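Transferrin (Manduca sexta, PDB 6WB6) transports iron in an insect, binding a single ferric ion per molecule together with carbonate. Local coordinates at residues L100-N104 with L105-K109; T129-M132 with K133-V136; S465-G469 with L470-L474; A547-S550 with H551-A554. All blocks are in the same frame, centred on the assembly; numbering follows the deposited sequence.

Overall arrangement
Transferrins are built of two homologous lobes, and the four local contacts fall two to each. Interactions 1 and 2 come first along the chain and lie in the iron-binding N-terminal lobe, their centres 13 Å apart; they touch chiefly through R134, which reaches D106 and, weakly, N104, with V136 packed on D106 and K109. Interaction 1 sits in the loop between strands 90-97 and 112-114, interaction 2 where helix 121-131 runs out. Interactions 3 and 4 belong to the C-terminal lobe, about 18 Å apart between centres, at the start of helix 467-479 and after strand 542-545; both pack against strand 437-443. Between the pairs the centres are 56 to 65 Å apart, and only the first pair lies in the lobe that holds the iron.

Interaction 1: residues L100-N104 with L105-K109; sequences LPINN and LDQLK
Q107 reaches back along the chain and slides past I102 in the opposite direction. Its CB rests 3.7 Å from I102 CG1, and CB and CG both stay close to N104 O. With CG set beside its own backbone N (chi1 -69°), the chain runs on extended until the amide arrives level with N103. There OE1 accepts from N103 N at 2.8 Å, the donor tilted 34° from the amide's carbonyl plane, and the same oxygen lies 3.2 Å from I102 CA. The other branch, NE2, ends 3.6 Å from N104 CB. The bond to N103, with NE2 turned to N104 CB, would probably limit how the amide turns.

N104 leads the chain into the short 3-10 segment 105-108, in the loop between strands 90-97 and 112-114. Its carboxamide makes an Asx turn: OD1 accepts from D106 N at 2.8 Å, in the carbonyl plane and on a lone pair, with a nearly straight N-H (168°). Its backbone O takes Q107 N at 2.9 Å. With an alanine here OD1 is gone, which would probably leave D106 N without its acceptor at the opening of the turn and cost R134 a weak second partner beside its salt bridge to D106.

On the inner side I102 CD1 meets L108 CD2 at 3.8 Å. L252 of strand 249-252 lies against I102, L105 and L108 alike, so the apolar residues of the loop settle on the sheet while N103 and Q107 remain toward solvent.

Interaction 2: residues T129-M132 with K133-V136; sequences TMLM and KRAV
Two peptide carbonyls, those of M130 and L131, are the flat groups met by K133 and R134. K133 N stands above the plane of the M130 carbonyl, 57° out of it, and donates to M130 O at 3.1 Å. R134 N likewise comes in above the L131 carbonyl and reaches L131 O at 2.7 Å. The guanidinium of R134 is carried past these groups to D106, while its CB and CG lie close to L131 O, CG at 3.2 Å.

The L131-R134 bond closes a type I beta turn where the chain leaves helix 121-131; the bond from K133 to M130 comes just before it. The opposite end of this helix, N121 to G123, lines the carbonate pocket of the lobe.

K133 and M130 run side by side, pointing the same way. K133 CG passes T129 O and M130 O, each at 3.5 Å, and the chain then turns at its last torsion to bring NZ 3.2 Å from M130 SD. The ammonium is paired beyond the turn, in a salt bridge with E340 of helix 338-342, and M130 packs on that residue too. M130 CG lies beside its own backbone N and the chain bends at the next torsion (chi2 -45°), which brings the sulfur alongside the end of K133.

Interaction 3: residues S465-G469 with L470-L474; sequences STFSG and LHAPL
F467 O accepts from A472 N at 2.9 Å along an almost straight N-H (172°), five residues on, making a wider pi-type turn at the start of helix 467-479. T466 is the N-cap: its backbone O takes L470 N at 3.1 Å, and its OG1 accepts from G469 N at 2.7 Å. OG1 also hydrogen-bonds to S463 O, so two bonds hold the hydroxyl.

P473 kinks the helix, having no N-H for G469 O, which is engaged by H461 ND1; P473 CD lies 3.2 Å from S468 O.

Outside this bonded spine, F467 CG is anti to the backbone N (chi1 178°), which lays the ring along the next turn: CD2 touches H471 CB at 3.8 Å and CE1 touches A472 CB at 3.7 Å. The F467 and H471 rings are near parallel but slid apart, with little overlap. A438, I653 and M410 also pack on F467; an alanine in its place would probably open a gap between them and the helix and leave the H471 ring freer to turn.

By topology and sequence this helix appears to correspond to helix 121-131, and T466 to the carbonate-binding R120. Here the position holds a neutral hydroxyl spent on capping, consistent with a lobe that binds no iron.

Interaction 4: residues A547-S550 with H551-A554; sequences ADLS and HFDA
A short 3-10 segment follows strand 542-545, and its last turns set H551 and F552 against D548 and L549. Two i to i+3 bonds wind it: H551 N donates to D548 O at 3.3 Å, and F552 N to L549 O at 3.0 Å. In both the donor stands above the carbonyl plane.

The same oxygens lie at the edges of the rings that follow. D548 O is near the plane of the H551 imidazole, 3.4 Å from CD2. L549 O sits in the plane of the F552 ring, 3.9 Å from CD1. S550 OG, set between its own backbone N and carbonyl carbon (chi1 63°), approaches H551 CD2 obliquely at 3.6 Å.

The segment belongs to the connection between strands 542-545 and 557-560, which both pair with strand 437-443 in the mixed sheet of the C-terminal lobe. The side chains of L549 and F552 pack on that sheet, against V441 and V544, and meet each other with L549 CD2 4.2 Å from F552 CD1. Y557 meets F552 edge-to-face. H551, on the solvent side, stacks with W531 of helix 530-535, and D548 also touches W531.

Interaction 1: residues L100-N104 with L105-K109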
loop_
_atom_site.group_PDB
_atom_site.type_symbol
_atom_site.label_atom_id
_atom_site.label_comp_id
_atom_site.label_asym_id
_atom_site.label_seq_id
_atom_site.Cartn_x
_atom_site.Cartn_y
_atom_site.Cartn_z
ATOM N N LEU A 100 -11.302 28.985 -26.696
ATOM C CA LEU A 100 -12.050 27.737 -26.678
ATOM C C LEU A 100 -13.549 28.027 -26.662
ATOM O O LEU A 100 -14.042 28.653 -25.707
ATOM C CB LEU A 100 -11.690 26.882 -25.474
ATOM C CG LEU A 100 -12.498 25.582 -25.266
ATOM C CD1 LEU A 100 -12.067 24.462 -26.195
ATOM C CD2 LEU A 100 -12.360 25.111 -23.808
ATOM N N PRO A 101 -14.310 27.565 -27.656
ATOM C CA PRO A 101 -15.758 27.758 -27.614
ATOM C C PRO A 101 -16.362 26.901 -26.521
ATOM O O PRO A 101 -16.481 25.678 -26.664
ATOM C CB PRO A 101 -16.207 27.329 -29.012
ATOM C CG PRO A 101 -15.223 26.328 -29.412
ATOM C CD PRO A 101 -13.921 26.668 -28.753
ATOM N N ILE A 102 -16.715 27.530 -25.406
ATOM C CA ILE A 102 -17.249 26.797 -24.269
ATOM C C ILE A 102 -18.025 27.769 -23.405
ATOM O O ILE A 102 -17.599 28.904 -23.187
ATOM C CB ILE A 102 -16.122 26.095 -23.477
ATOM C CG1 ILE A 102 -16.723 25.177 -22.425
ATOM C CG2 ILE A 102 -15.191 27.102 -22.799
ATOM C CD1 ILE A 102 -15.714 24.191 -21.856
ATOM N N ASN A 103 -19.184 27.323 -22.934
ATOM C CA ASN A 103 -19.992 28.138 -22.040
ATOM C C ASN A 103 -20.668 27.285 -20.969
ATOM O O ASN A 103 -21.562 27.780 -20.276
ATOM C CB ASN A 103 -21.037 28.943 -22.836
ATOM C CG ASN A 103 -20.411 29.791 -23.945
ATOM O OD1 ASN A 103 -20.402 29.398 -25.117
ATOM N ND2 ASN A 103 -19.877 30.959 -23.576
ATOM N N ASN A 104 -20.228 26.040 -20.784
ATOM C CA ASN A 104 -20.832 25.095 -19.851
ATOM C C ASN A 104 -19.848 23.949 -19.634
ATOM O O ASN A 104 -19.189 23.520 -20.580
ATOM C CB ASN A 104 -22.168 24.569 -20.404
ATOM C CG ASN A 104 -22.967 23.761 -19.373
ATOM O OD1 ASN A 104 -22.556 22.673 -18.953
ATOM N ND2 ASN A 104 -24.134 24.283 -18.992
ATOM N N LEU A 105 -19.760 23.435 -18.400
ATOM C CA LEU A 105 -18.777 22.373 -18.176
ATOM C C LEU A 105 -19.154 21.071 -18.863
ATOM O O LEU A 105 -18.296 20.194 -18.991
ATOM C CB LEU A 105 -18.551 22.098 -16.685
ATOM C CG LEU A 105 -18.133 23.270 -15.801
ATOM C CD1 LEU A 105 -17.885 22.726 -14.416
ATOM C CD2 LEU A 105 -16.909 23.965 -16.330
ATOM N N ASP A 106 -20.403 20.923 -19.314
ATOM C CA ASP A 106 -20.742 19.774 -20.140
ATOM C C ASP A 106 -19.888 19.735 -21.399
ATOM O O ASP A 106 -19.629 18.661 -21.948
ATOM C CB ASP A 106 -22.220 19.814 -20.515
ATOM C CG ASP A 106 -23.119 19.471 -19.361
ATOM O OD1 ASP A 106 -22.591 19.219 -18.263
ATOM O OD2 ASP A 106 -24.355 19.448 -19.546
ATOM N N GLN A 107 -19.446 20.884 -21.863
ATOM C CA GLN A 107 -18.673 20.995 -23.084
ATOM C C GLN A 107 -17.211 20.657 -22.890
ATOM O O GLN A 107 -16.425 20.798 -23.832
ATOM C CB GLN A 107 -18.847 22.400 -23.645
ATOM C CG GLN A 107 -20.282 22.611 -24.166
ATOM C CD GLN A 107 -20.697 24.052 -24.174
ATOM O OE1 GLN A 107 -19.872 24.944 -24.329
ATOM N NE2 GLN A 107 -21.987 24.296 -23.994
ATOM N N LEU A 108 -16.821 20.201 -21.699
ATOM C CA LEU A 108 -15.496 19.617 -21.564
ATOM C C LEU A 108 -15.428 18.284 -22.282
ATOM O O LEU A 108 -14.327 17.794 -22.561
ATOM C CB LEU A 108 -15.118 19.458 -20.086
ATOM C CG LEU A 108 -14.809 20.790 -19.369
ATOM C CD1 LEU A 108 -14.504 20.566 -17.900
ATOM C CD2 LEU A 108 -13.655 21.555 -20.057
ATOM N N LYS A 109 -16.586 17.729 -22.625
ATOM C CA LYS A 109 -16.646 16.444 -23.307
ATOM C C LYS A 109 -15.977 16.553 -24.662
ATOM O O LYS A 109 -16.158 17.534 -25.380
ATOM C CB LYS A 109 -18.098 15.989 -23.504
ATOM C CG LYS A 109 -18.236 14.649 -24.285
ATOM C CD LYS A 109 -19.709 14.298 -24.534
ATOM C CE LYS A 109 -20.046 12.796 -24.294
ATOM N NZ LYS A 109 -19.262 11.840 -25.143
#

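Interaction 2: residues T129-M132 with K133-V136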
loop_
_atom_site.group_PDB
_atom_site.type_symbol
_atom_site.label_atom_id
_atom_site.label_comp_id
_atom_site.label_asym_id
_atom_site.label_seq_id
_atom_site.Cartn_x
_atom_site.Cartn_y
_atom_site.Cartn_z
ATOM N N THR A 129 -14.660 14.091 -9.109
ATOM C CA THR A 129 -15.719 14.355 -8.144
ATOM C C THR A 129 -16.776 15.277 -8.725
ATOM O O THR A 129 -17.972 15.072 -8.498
ATOM C CB THR A 129 -15.129 14.961 -6.839
ATOM O OG1 THR A 129 -14.265 14.012 -6.206
ATOM C CG2 THR A 129 -16.232 15.346 -5.835
ATOM N N MET A 130 -16.354 16.311 -9.458
ATOM C CA MET A 130 -17.287 17.326 -9.950
ATOM C C MET A 130 -17.966 16.894 -11.243
ATOM O O MET A 130 -19.180 17.033 -11.384
ATOM C CB MET A 130 -16.553 18.662 -10.173
ATOM C CG MET A 130 -15.917 19.239 -8.888
ATOM S SD MET A 130 -17.115 19.103 -7.521
ATOM C CE MET A 130 -16.100 19.465 -6.093
ATOM N N LEU A 131 -17.191 16.400 -12.207
ATOM C CA LEU A 131 -17.759 16.004 -13.493
ATOM C C LEU A 131 -18.786 14.893 -13.339
ATOM O O LEU A 131 -19.816 14.889 -14.031
ATOM C CB LEU A 131 -16.657 15.541 -14.433
ATOM C CG LEU A 131 -15.612 16.592 -14.802
ATOM C CD1 LEU A 131 -14.612 15.962 -15.727
ATOM C CD2 LEU A 131 -16.236 17.808 -15.450
ATOM N N MET A 132 -18.520 13.933 -12.452
ATOM C CA MET A 132 -19.424 12.807 -12.291
ATOM C C MET A 132 -20.811 13.243 -11.860
ATOM O O MET A 132 -21.748 12.445 -11.939
ATOM C CB MET A 132 -18.867 11.817 -11.267
ATOM C CG MET A 132 -18.899 12.310 -9.820
ATOM S SD MET A 132 -18.402 11.005 -8.700
ATOM C CE MET A 132 -19.888 10.015 -8.825
ATOM N N LYS A 133 -20.952 14.464 -11.355
ATOM C CA LYS A 133 -22.265 15.003 -11.077
ATOM C C LYS A 133 -23.005 15.425 -12.335
ATOM O O LYS A 133 -24.102 15.982 -12.228
ATOM C CB LYS A 133 -22.152 16.224 -10.164
ATOM C CG LYS A 133 -21.368 16.019 -8.893
ATOM C CD LYS A 133 -21.532 17.227 -8.038
ATOM C CE LYS A 133 -20.621 17.164 -6.847
ATOM N NZ LYS A 133 -20.124 18.518 -6.551
ATOM N N ARG A 134 -22.426 15.236 -13.513
ATOM C CA ARG A 134 -22.987 15.778 -14.740
ATOM C C ARG A 134 -23.466 14.627 -15.600
ATOM O O ARG A 134 -22.723 13.667 -15.835
ATOM C CB ARG A 134 -21.965 16.629 -15.488
ATOM C CG ARG A 134 -21.289 17.633 -14.608
ATOM C CD ARG A 134 -20.533 18.619 -15.430
ATOM N NE ARG A 134 -21.412 19.657 -15.942
ATOM C CZ ARG A 134 -21.707 20.771 -15.284
ATOM N NH1 ARG A 134 -21.203 20.972 -14.076
ATOM N NH2 ARG A 134 -22.521 21.679 -15.830
ATOM N N ALA A 135 -24.709 14.729 -16.068
ATOM C CA ALA A 135 -25.293 13.636 -16.835
ATOM C C ALA A 135 -24.448 13.278 -18.052
ATOM O O ALA A 135 -24.429 12.117 -18.478
ATOM C CB ALA A 135 -26.710 14.012 -17.268
ATOM N N VAL A 136 -23.749 14.255 -18.631
ATOM C CA VAL A 136 -22.983 13.986 -19.836
ATOM C C VAL A 136 -21.796 13.072 -19.536
ATOM O O VAL A 136 -21.313 12.355 -20.429
ATOM C CB VAL A 136 -22.587 15.343 -20.456
ATOM C CG1 VAL A 136 -21.662 16.077 -19.546
ATOM C CG2 VAL A 136 -21.962 15.172 -21.826
#

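Interaction 3: residues S465-G469 with L470-L474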
loop_
_atom_site.group_PDB
_atom_site.type_symbol
_atom_site.label_atom_id
_atom_site.label_comp_id
_atom_site.label_asym_id
_atom_site.label_seq_id
_atom_site.Cartn_x
_atom_site.Cartn_y
_atom_site.Cartn_z
ATOM N N SER A 465 6.847 -30.749 9.642
ATOM C CA SER A 465 5.653 -29.927 9.495
ATOM C C SER A 465 5.882 -28.701 8.611
ATOM O O SER A 465 4.962 -27.894 8.452
ATOM C CB SER A 465 5.141 -29.492 10.875
ATOM O OG SER A 465 6.134 -28.786 11.608
ATOM N N THR A 466 7.057 -28.547 8.012
ATOM C CA THR A 466 7.336 -27.369 7.204
ATOM C C THR A 466 7.284 -27.684 5.711
ATOM O O THR A 466 7.547 -28.808 5.268
ATOM C CB THR A 466 8.710 -26.773 7.503
ATOM O OG1 THR A 466 9.702 -27.588 6.890
ATOM C CG2 THR A 466 8.955 -26.659 8.998
ATOM N N PHE A 467 6.976 -26.651 4.935
ATOM C CA PHE A 467 7.054 -26.762 3.487
ATOM C C PHE A 467 8.480 -27.071 3.042
ATOM O O PHE A 467 8.725 -28.055 2.335
ATOM C CB PHE A 467 6.544 -25.473 2.844
ATOM C CG PHE A 467 6.621 -25.483 1.362
ATOM C CD1 PHE A 467 7.754 -25.026 0.717
ATOM C CD2 PHE A 467 5.568 -25.968 0.611
ATOM C CE1 PHE A 467 7.839 -25.044 -0.639
ATOM C CE2 PHE A 467 5.642 -26.004 -0.743
ATOM C CZ PHE A 467 6.777 -25.532 -1.388
ATOM N N SER A 468 9.441 -26.249 3.456
ATOM C CA SER A 468 10.808 -26.395 2.951
ATOM C C SER A 468 11.462 -27.685 3.437
ATOM O O SER A 468 12.362 -28.220 2.772
ATOM C CB SER A 468 11.663 -25.197 3.381
ATOM O OG SER A 468 10.922 -23.980 3.362
ATOM N N GLY A 469 11.016 -28.200 4.569
ATOM C CA GLY A 469 11.661 -29.342 5.167
ATOM C C GLY A 469 11.167 -30.635 4.568
ATOM O O GLY A 469 11.936 -31.567 4.340
ATOM N N LEU A 470 9.869 -30.691 4.283
ATOM C CA LEU A 470 9.231 -31.937 3.869
ATOM C C LEU A 470 8.662 -31.808 2.465
ATOM O O LEU A 470 9.144 -32.478 1.551
ATOM C CB LEU A 470 8.146 -32.318 4.878
ATOM C CG LEU A 470 7.426 -33.655 4.670
ATOM C CD1 LEU A 470 6.277 -33.494 3.699
ATOM C CD2 LEU A 470 8.394 -34.740 4.209
ATOM N N HIS A 471 7.662 -30.948 2.264
ATOM C CA HIS A 471 6.977 -30.849 0.983
ATOM C C HIS A 471 7.961 -30.681 -0.163
ATOM O O HIS A 471 7.996 -31.492 -1.094
ATOM C CB HIS A 471 5.995 -29.678 1.010
ATOM C CG HIS A 471 4.788 -29.911 1.856
ATOM N ND1 HIS A 471 3.506 -29.793 1.365
ATOM C CD2 HIS A 471 4.664 -30.240 3.162
ATOM C CE1 HIS A 471 2.643 -30.042 2.332
ATOM N NE2 HIS A 471 3.320 -30.316 3.433
ATOM N N ALA A 472 8.772 -29.620 -0.113
ATOM C CA ALA A 472 9.543 -29.253 -1.294
ATOM C C ALA A 472 10.544 -30.327 -1.688
ATOM O O ALA A 472 10.603 -30.668 -2.884
ATOM C CB ALA A 472 10.213 -27.893 -1.063
ATOM N N PRO A 473 11.357 -30.883 -0.778
ATOM C CA PRO A 473 12.242 -31.997 -1.180
ATOM C C PRO A 473 11.485 -33.242 -1.619
ATOM O O PRO A 473 11.912 -33.934 -2.554
ATOM C CB PRO A 473 13.070 -32.263 0.083
ATOM C CG PRO A 473 12.859 -31.045 0.975
ATOM C CD PRO A 473 11.524 -30.529 0.645
ATOM N N LEU A 474 10.364 -33.559 -0.970
ATOM C CA LEU A 474 9.599 -34.728 -1.388
ATOM C C LEU A 474 9.015 -34.516 -2.777
ATOM O O LEU A 474 9.100 -35.399 -3.639
ATOM C CB LEU A 474 8.478 -35.027 -0.398
ATOM C CG LEU A 474 8.563 -36.287 0.450
ATOM C CD1 LEU A 474 7.229 -36.479 1.205
ATOM C CD2 LEU A 474 8.876 -37.508 -0.393
#

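Interaction 4: residues A547-S550 with H551-A554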
loop_
_atom_site.group_PDB
_atom_site.type_symbol
_atom_site.label_atom_id
_atom_site.label_comp_id
_atom_site.label_asym_id
_atom_site.label_seq_id
_atom_site.Cartn_x
_atom_site.Cartn_y
_atom_site.Cartn_z
ATOM N N ALA A 547 14.040 -18.154 4.847
ATOM C CA ALA A 547 13.888 -17.328 6.044
ATOM C C ALA A 547 14.855 -17.711 7.165
ATOM O O ALA A 547 15.106 -16.896 8.056
ATOM C CB ALA A 547 12.440 -17.420 6.541
ATOM N N ASP A 548 15.401 -18.920 7.145
ATOM C CA ASP A 548 16.277 -19.411 8.201
ATOM C C ASP A 548 17.743 -19.394 7.803
ATOM O O ASP A 548 18.568 -20.008 8.490
ATOM C CB ASP A 548 15.894 -20.840 8.596
ATOM C CG ASP A 548 14.702 -20.897 9.547
ATOM O OD1 ASP A 548 14.254 -19.836 10.042
ATOM O OD2 ASP A 548 14.211 -22.020 9.797
ATOM N N LEU A 549 18.092 -18.711 6.718
ATOM C CA LEU A 549 19.475 -18.756 6.245
ATOM C C LEU A 549 20.455 -17.970 7.131
ATOM O O LEU A 549 21.669 -18.136 6.963
ATOM C CB LEU A 549 19.539 -18.252 4.800
ATOM C CG LEU A 549 18.854 -19.185 3.795
ATOM C CD1 LEU A 549 18.896 -18.625 2.394
ATOM C CD2 LEU A 549 19.468 -20.605 3.812
ATOM N N SER A 550 19.963 -17.148 8.074
ATOM C CA SER A 550 20.837 -16.454 9.026
ATOM C C SER A 550 21.600 -17.421 9.914
ATOM O O SER A 550 22.653 -17.065 10.461
ATOM C CB SER A 550 20.018 -15.515 9.908
ATOM O OG SER A 550 19.095 -16.246 10.689
ATOM N N HIS A 551 21.074 -18.622 10.108
ATOM C CA HIS A 551 21.765 -19.651 10.863
ATOM C C HIS A 551 22.914 -20.299 10.089
ATOM O O HIS A 551 23.464 -21.284 10.586
ATOM C CB HIS A 551 20.773 -20.742 11.301
ATOM C CG HIS A 551 19.649 -20.235 12.148
ATOM N ND1 HIS A 551 19.616 -20.400 13.517
ATOM C CD2 HIS A 551 18.519 -19.562 11.822
ATOM C CE1 HIS A 551 18.510 -19.858 13.995
ATOM N NE2 HIS A 551 17.826 -19.342 12.988
ATOM N N PHE A 552 23.270 -19.798 8.898
ATOM C CA PHE A 552 24.323 -20.388 8.076
ATOM C C PHE A 552 25.341 -19.328 7.701
ATOM O O PHE A 552 24.980 -18.304 7.115
ATOM C CB PHE A 552 23.796 -20.997 6.773
ATOM C CG PHE A 552 22.932 -22.183 6.964
ATOM C CD1 PHE A 552 21.570 -22.033 7.109
ATOM C CD2 PHE A 552 23.477 -23.451 7.010
ATOM C CE1 PHE A 552 20.749 -23.138 7.297
ATOM C CE2 PHE A 552 22.676 -24.554 7.183
ATOM C CZ PHE A 552 21.300 -24.403 7.325
ATOM N N ASP A 553 26.609 -19.618 7.967
ATOM C CA ASP A 553 27.698 -18.683 7.684
ATOM C C ASP A 553 27.881 -18.497 6.176
ATOM O O ASP A 553 28.189 -19.446 5.449
ATOM C CB ASP A 553 28.976 -19.200 8.344
ATOM C CG ASP A 553 30.140 -18.240 8.216
ATOM O OD1 ASP A 553 30.586 -17.995 7.082
ATOM O OD2 ASP A 553 30.612 -17.732 9.255
ATOM N N ALA A 554 27.695 -17.265 5.706
ATOM C CA ALA A 554 27.735 -16.990 4.271
ATOM C C ALA A 554 29.074 -17.363 3.634
ATOM O O ALA A 554 29.123 -17.724 2.449
ATOM C CB ALA A 554 27.444 -15.511 4.029
#